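Kinesin-like protein KAR3 (Saccharomyces cerevisiae, PDB 1F9V) is a kinesin-related motor protein that binds ADP and magnesium and probably couples ATP hydrolysis to movement along microtubules. Local coordinates at residues I222-G227 with Y237-L242. The protein carries 2 engineered substitutions. Residues are numbered along the deposited sequence; the frame is centred on the assembly and turned at random.
Sequences IIHLSG and YGTLNL
H224 and T239 meet because H224 CG and T239 OG1 each stand anti to their own carbonyl carbon, chi1 -49° and -63°. The two side chains then lie side by side and point the same way. They sit on an antiparallel beta hairpin, strands 218-228 and 235-244, within the central mixed sheet of the kinesin motor domain. H224 ND1 and T239 OG1 are hydrogen-bonded at 3.0 Å, and the hydroxyl lies in the plane of the imidazole, at its edge. Either atom could be the donor. The second ring nitrogen, NE2, is hydrogen-bonded to E136 OE1 on the next strand, 130-141, so the imidazole is gripped at both nitrogens and its rotation is fixed. An alanine in place of H224 would probably leave E136 and the T239 hydroxyl without this shared partner and open a gap beside the Y237 hydroxyl where the imidazole was.

Y237 CG is anti to its backbone N, which lays the ring over toward the neighbouring strand. Its OH comes within 3.3 Å of H224 CB, while the CD1 edge rests against S226 CB. Further along this face, I222 CG2 touches T239 CG2 at 3.6 Å and also meets N241 OD1.

The opposite face is apolar. L240 CD1 touches both I223 CG2 and L225 CG, at 3.9 Å from each. I117 of helix 109-124 packs on L225 and L240, so this face joins the hairpin to that helix. The backbones are tied at two hydrogen-bonded pairs, I223 with L240 and L225 with G238. L225 N to G238 O is nearly straight. The return bond, G238 N to L225 O, is longer at 3.1 Å, with its donor tilted 22° from the carbonyl plane.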
loop_
_atom_site.group_PDB
_atom_site.type_symbol
_atom_site.label_atom_id
_atom_site.label_comp_id
_atom_site.label_asym_id
_atom_site.label_seq_id
_atom_site.Cartn_x
_atom_site.Cartn_y
_atom_site.Cartn_z
ATOM N N ILE A 222 -9.958 -5.321 0.795
ATOM C CA ILE A 222 -10.916 -4.226 0.714
ATOM C C ILE A 222 -11.878 -4.245 1.885
ATOM O O ILE A 222 -12.484 -5.273 2.182
ATOM C CB ILE A 222 -11.716 -4.296 -0.617
ATOM C CG1 ILE A 222 -10.744 -4.338 -1.802
ATOM C CG2 ILE A 222 -12.644 -3.101 -0.730
ATOM C CD1 ILE A 222 -11.396 -4.620 -3.152
ATOM N N ILE A 223 -12.007 -3.099 2.541
ATOM C CA ILE A 223 -12.882 -2.945 3.697
ATOM C C ILE A 223 -13.882 -1.822 3.448
ATOM O O ILE A 223 -13.503 -0.723 3.039
ATOM C CB ILE A 223 -12.072 -2.574 4.961
ATOM C CG1 ILE A 223 -11.119 -3.715 5.329
ATOM C CG2 ILE A 223 -13.021 -2.239 6.108
ATOM C CD1 ILE A 223 -9.908 -3.272 6.134
ATOM N N HIS A 224 -15.159 -2.097 3.696
ATOM C CA HIS A 224 -16.195 -1.083 3.523
ATOM C C HIS A 224 -16.780 -0.742 4.891
ATOM O O HIS A 224 -17.147 -1.634 5.657
ATOM C CB HIS A 224 -17.291 -1.603 2.590
ATOM C CG HIS A 224 -16.765 -2.193 1.318
ATOM N ND1 HIS A 224 -16.303 -1.419 0.276
ATOM C CD2 HIS A 224 -16.614 -3.480 0.929
ATOM C CE1 HIS A 224 -15.892 -2.204 -0.704
ATOM N NE2 HIS A 224 -16.069 -3.459 -0.334
ATOM N N LEU A 225 -16.835 0.546 5.205
ATOM C CA LEU A 225 -17.381 0.997 6.479
ATOM C C LEU A 225 -18.670 1.739 6.206
ATOM O O LEU A 225 -18.642 2.855 5.683
ATOM C CB LEU A 225 -16.421 1.956 7.187
ATOM C CG LEU A 225 -15.008 1.497 7.531
ATOM C CD1 LEU A 225 -14.362 2.557 8.415
ATOM C CD2 LEU A 225 -15.042 0.150 8.237
ATOM N N SER A 226 -19.794 1.124 6.566
ATOM C CA SER A 226 -21.097 1.743 6.358
ATOM C C SER A 226 -21.722 2.174 7.683
ATOM O O SER A 226 -22.117 1.339 8.500
ATOM C CB SER A 226 -22.031 0.779 5.628
ATOM O OG SER A 226 -23.220 1.454 5.264
ATOM N N GLY A 227 -21.803 3.486 7.885
ATOM C CA GLY A 227 -22.366 4.013 9.113
ATOM C C GLY A 227 -23.695 4.725 8.952
ATOM O O GLY A 227 -23.917 5.467 7.990
ATOM N N TYR A 237 -20.199 6.431 4.108
ATOM C CA TYR A 237 -19.663 5.233 3.475
ATOM C C TYR A 237 -18.228 5.483 3.035
ATOM O O TYR A 237 -17.951 6.442 2.325
ATOM C CB TYR A 237 -20.508 4.843 2.263
ATOM C CG TYR A 237 -20.259 3.430 1.789
ATOM C CD1 TYR A 237 -20.885 2.342 2.403
ATOM C CD2 TYR A 237 -19.389 3.175 0.729
ATOM C CE1 TYR A 237 -20.652 1.037 1.969
ATOM C CE2 TYR A 237 -19.153 1.877 0.290
ATOM C CZ TYR A 237 -19.786 0.815 0.910
ATOM O OH TYR A 237 -19.566 -0.460 0.451
ATOM N N GLY A 238 -17.319 4.621 3.468
ATOM C CA GLY A 238 -15.924 4.775 3.101
ATOM C C GLY A 238 -15.303 3.425 2.835
ATOM O O GLY A 238 -15.662 2.436 3.472
ATOM N N THR A 239 -14.368 3.375 1.894
ATOM C CA THR A 239 -13.714 2.120 1.559
ATOM C C THR A 239 -12.196 2.211 1.735
ATOM O O THR A 239 -11.577 3.205 1.359
ATOM C CB THR A 239 -14.036 1.712 0.101
ATOM O OG1 THR A 239 -15.449 1.485 -0.023
ATOM C CG2 THR A 239 -13.300 0.451 -0.285
ATOM N N LEU A 240 -11.621 1.174 2.333
ATOM C CA LEU A 240 -10.180 1.096 2.531
ATOM C C LEU A 240 -9.655 -0.021 1.657
ATOM O O LEU A 240 -10.199 -1.128 1.653
ATOM C CB LEU A 240 -9.841 0.791 3.989
ATOM C CG LEU A 240 -10.313 1.842 4.987
ATOM C CD1 LEU A 240 -11.529 1.294 5.727
ATOM C CD2 LEU A 240 -9.179 2.206 5.948
ATOM N N ASN A 241 -8.600 0.275 0.906
ATOM C CA ASN A 241 -7.984 -0.711 0.035
ATOM C C ASN A 241 -6.540 -0.842 0.489
ATOM O O ASN A 241 -5.733 0.061 0.278
ATOM C CB ASN A 241 -8.067 -0.241 -1.418
ATOM C CG ASN A 241 -9.476 0.157 -1.810
ATOM O OD1 ASN A 241 -10.275 -0.690 -2.212
ATOM N ND2 ASN A 241 -9.793 1.440 -1.675
ATOM N N LEU A 242 -6.247 -1.963 1.138
ATOM C CA LEU A 242 -4.913 -2.250 1.676
ATOM C C LEU A 242 -4.220 -3.228 0.731
ATOM O O LEU A 242 -4.543 -4.414 0.687
ATOM C CB LEU A 242 -5.062 -2.810 3.098
ATOM C CG LEU A 242 -6.053 -1.993 3.948
ATOM C CD1 LEU A 242 -6.148 -2.568 5.350
ATOM C CD2 LEU A 242 -5.612 -0.535 4.001
#